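Local coordinates for protein HI_1472 (Haemophilus influenzae, PDB 3PSH) that binds molybdate and tungstate in the periplasm and serves as the solute-binding component of the MolBCA transporter for low-affinity molybdate import, at residues Ala216-Gly221 against Leu231-Ala236. Sequence-based numbering, arbitrary orientation.
Sequences AATIKG and LEWNPA
Trp233, at the C-terminal end of helix 227-233, reaches across to Thr218 and Ile219 in the loop between strands 211-213 and 222-224. The contact lies at the surface of the C-terminal lobe of this two-lobed periplasmic binding protein, where both segments lie on the connection from strand 211-213 to strand 237-240 of its parallel sheet. Backbones stay well apart, with Thr218 CA 10.4 Å from Trp233 CA, and the indole spans the distance. From Trp233 CB, which points toward the loop, CG stands anti to the carbonyl carbon (chi1 -72°), and the ring extends away from the helix. The pyrrole part of the ring passes the threonine first: NE1 lies 3.8 Å from Thr218 OG1, with no hydrogen bond between them, and CE2 is at a similar distance. On the six-membered ring, CZ2 comes to 3.3 Å from Thr218 OG1; the hydroxyl sits at the ring's edge, in its plane, and meets a C-H rather than the pi face. OG1 is placed there by a chi1 of 70°, which sets it between the backbone N and the carbonyl carbon. CH2, at the far end, meets the isoleucine, 3.6 Å from Ile219 CG1, which lies oblique to the ring; the contact is apolar. The Ile219 and Trp233 side chains cross at about a right angle, whereas Thr218 and Trp233 slide past each other in opposite directions. Val214 of a loop and Tyr187 of strand 184-188 also touch Trp233, while its carbonyl oxygen accepts a hydrogen bond from Arg185. On the loop side, Ile219 is tied through its backbone to Ser198, and its side chain lies about 7 Å from that of the molybdate-binding Tyr196. Ile219 CD1 completes the apolar contact, 4.1 Å from Trp233 CH2.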
ATOM      1  N   ALA A 216      12.108 -10.490   7.451  1.00 18.51           N
ATOM      2  CA  ALA A 216      12.590  -9.101   7.622  1.00 20.11           C
ATOM      3  C   ALA A 216      13.960  -8.919   8.280  1.00 21.85           C
ATOM      4  O   ALA A 216      14.579  -7.821   8.198  1.00 21.35           O
ATOM      5  CB  ALA A 216      11.572  -8.319   8.377  1.00 18.90           C
ATOM      6  N   ALA A 217      14.420  -9.929   9.011  1.00 21.93           N
ATOM      7  CA  ALA A 217      15.786  -9.930   9.554  1.00 23.35           C
ATOM      8  C   ALA A 217      16.943 -10.114   8.556  1.00 22.50           C
ATOM      9  O   ALA A 217      18.116  -9.765   8.904  1.00 23.69           O
ATOM     10  CB  ALA A 217      15.887 -10.990  10.614  1.00 21.82           C
ATOM     11  N   THR A 218      16.676 -10.729   7.391  1.00 22.16           N
ATOM     12  CA  THR A 218      17.726 -11.209   6.449  1.00 21.73           C
ATOM     13  C   THR A 218      17.511 -10.678   4.992  1.00 23.05           C
ATOM     14  O   THR A 218      18.452 -10.602   4.214  1.00 22.20           O
ATOM     15  CB  THR A 218      17.998 -12.790   6.477  1.00 23.37           C
ATOM     16  OG1 THR A 218      16.895 -13.506   5.918  1.00 23.28           O
ATOM     17  CG2 THR A 218      18.278 -13.376   7.899  1.00 27.29           C
ATOM     18  N   ILE A 219      16.277 -10.268   4.691  1.00 19.92           N
ATOM     19  CA  ILE A 219      15.920  -9.693   3.394  1.00 19.67           C
ATOM     20  C   ILE A 219      15.665  -8.229   3.517  1.00 19.27           C
ATOM     21  O   ILE A 219      15.047  -7.734   4.430  1.00 18.17           O
ATOM     22  CB  ILE A 219      14.682 -10.433   2.717  1.00 19.44           C
ATOM     23  CG1 ILE A 219      14.840 -11.968   2.713  1.00 16.85           C
ATOM     24  CG2 ILE A 219      14.521  -9.990   1.227  1.00 17.93           C
ATOM     25  CD1 ILE A 219      16.151 -12.479   2.009  1.00 20.71           C
ATOM     26  N   LYS A 220      16.174  -7.492   2.517  1.00 18.56           N
ATOM     27  CA  LYS A 220      15.912  -6.055   2.434  1.00 19.37           C
ATOM     28  C   LYS A 220      14.867  -5.723   1.380  1.00 19.52           C
ATOM     29  O   LYS A 220      15.080  -5.923   0.154  1.00 19.15           O
ATOM     30  CB  LYS A 220      17.246  -5.362   2.100  1.00 19.97           C
ATOM     31  CG  LYS A 220      17.151  -3.814   2.214  1.00 19.32           C
ATOM     32  CD  LYS A 220      18.373  -3.212   1.405  1.00 23.42           C
ATOM     33  CE  LYS A 220      18.407  -1.700   1.665  1.00 26.28           C
ATOM     34  NZ  LYS A 220      19.625  -1.019   1.210  1.00 25.23           N
ATOM     35  N   GLY A 221      13.710  -5.221   1.864  1.00 17.36           N
ATOM     36  CA  GLY A 221      12.655  -4.820   0.947  1.00 17.36           C
ATOM     37  C   GLY A 221      12.168  -5.919   0.043  1.00 19.20           C
ATOM     38  O   GLY A 221      11.991  -7.090   0.474  1.00 18.95           O
ATOM     39  N   LEU A 231      11.705 -22.632   3.675  1.00 22.12           N
ATOM     40  CA  LEU A 231      11.702 -23.886   4.491  1.00 22.85           C
ATOM     41  C   LEU A 231      12.482 -23.685   5.786  1.00 22.50           C
ATOM     42  O   LEU A 231      12.044 -24.139   6.851  1.00 21.30           O
ATOM     43  CB  LEU A 231      12.366 -24.976   3.693  1.00 22.22           C
ATOM     44  CG  LEU A 231      11.698 -25.493   2.409  1.00 23.90           C
ATOM     45  CD1 LEU A 231      12.612 -26.539   1.657  1.00 23.80           C
ATOM     46  CD2 LEU A 231      10.318 -26.080   2.694  1.00 21.05           C
ATOM     47  N   GLU A 232      13.610 -22.991   5.683  1.00 20.44           N
ATOM     48  CA  GLU A 232      14.436 -22.574   6.861  1.00 22.80           C
ATOM     49  C   GLU A 232      13.656 -21.678   7.859  1.00 22.28           C
ATOM     50  O   GLU A 232      13.691 -21.866   9.079  1.00 22.33           O
ATOM     51  CB  GLU A 232      15.792 -21.978   6.430  1.00 23.00           C
ATOM     52  CG  GLU A 232      16.749 -23.119   5.953  1.00 27.28           C
ATOM     53  CD  GLU A 232      18.059 -22.655   5.255  1.00 35.04           C
ATOM     54  OE1 GLU A 232      18.621 -21.601   5.609  1.00 27.43           O
ATOM     55  OE2 GLU A 232      18.569 -23.381   4.348  1.00 34.74           O
ATOM     56  N   TRP A 233      12.897 -20.718   7.322  1.00 19.23           N
ATOM     57  CA  TRP A 233      12.117 -19.804   8.128  1.00 20.09           C
ATOM     58  C   TRP A 233      10.945 -20.542   8.749  1.00 20.23           C
ATOM     59  O   TRP A 233      10.592 -20.276   9.883  1.00 20.20           O
ATOM     60  CB  TRP A 233      11.570 -18.566   7.301  1.00 18.50           C
ATOM     61  CG  TRP A 233      12.658 -17.605   6.931  1.00 20.36           C
ATOM     62  CD1 TRP A 233      13.776 -17.273   7.673  1.00 23.24           C
ATOM     63  CD2 TRP A 233      12.711 -16.824   5.731  1.00 21.64           C
ATOM     64  NE1 TRP A 233      14.520 -16.338   6.989  1.00 23.03           N
ATOM     65  CE2 TRP A 233      13.924 -16.088   5.782  1.00 18.60           C
ATOM     66  CE3 TRP A 233      11.900 -16.739   4.580  1.00 23.88           C
ATOM     67  CZ2 TRP A 233      14.337 -15.230   4.712  1.00 18.06           C
ATOM     68  CZ3 TRP A 233      12.319 -15.853   3.514  1.00 20.20           C
ATOM     69  CH2 TRP A 233      13.534 -15.158   3.605  1.00 16.16           C
ATOM     70  N   ASN A 234      10.407 -21.491   7.993  1.00 20.03           N
ATOM     71  CA  ASN A 234       9.339 -22.321   8.524  1.00 18.55           C
ATOM     72  C   ASN A 234       8.176 -21.514   9.218  1.00 16.05           C
ATOM     73  O   ASN A 234       7.869 -21.639  10.420  1.00 17.19           O
ATOM     74  CB  ASN A 234       9.893 -23.464   9.462  1.00 18.76           C
ATOM     75  CG  ASN A 234       8.813 -24.485   9.687  1.00 22.86           C
ATOM     76  OD1 ASN A 234       8.025 -24.731   8.756  1.00 20.95           O
ATOM     77  ND2 ASN A 234       8.739 -25.065  10.899  1.00 29.68           N
ATOM     78  N   PRO A 235       7.531 -20.613   8.472  1.00 17.34           N
ATOM     79  CA  PRO A 235       6.570 -19.768   9.108  1.00 15.81           C
ATOM     80  C   PRO A 235       5.372 -20.554   9.566  1.00 14.40           C
ATOM     81  O   PRO A 235       4.981 -21.548   8.887  1.00 18.89           O
ATOM     82  CB  PRO A 235       6.087 -18.848   7.965  1.00 16.24           C
ATOM     83  CG  PRO A 235       6.485 -19.659   6.608  1.00 17.27           C
ATOM     84  CD  PRO A 235       7.793 -20.239   7.049  1.00 17.12           C
ATOM     85  N   ALA A 236       4.767 -20.072  10.682  1.00 16.52           N
ATOM     86  CA  ALA A 236       3.515 -20.658  11.228  1.00 15.01           C
ATOM     87  C   ALA A 236       2.263 -20.345  10.393  1.00 17.06           C
ATOM     88  O   ALA A 236       1.273 -21.122  10.288  1.00 17.71           O
ATOM     89  CB  ALA A 236       3.274 -20.146  12.685  1.00 16.60           C
TER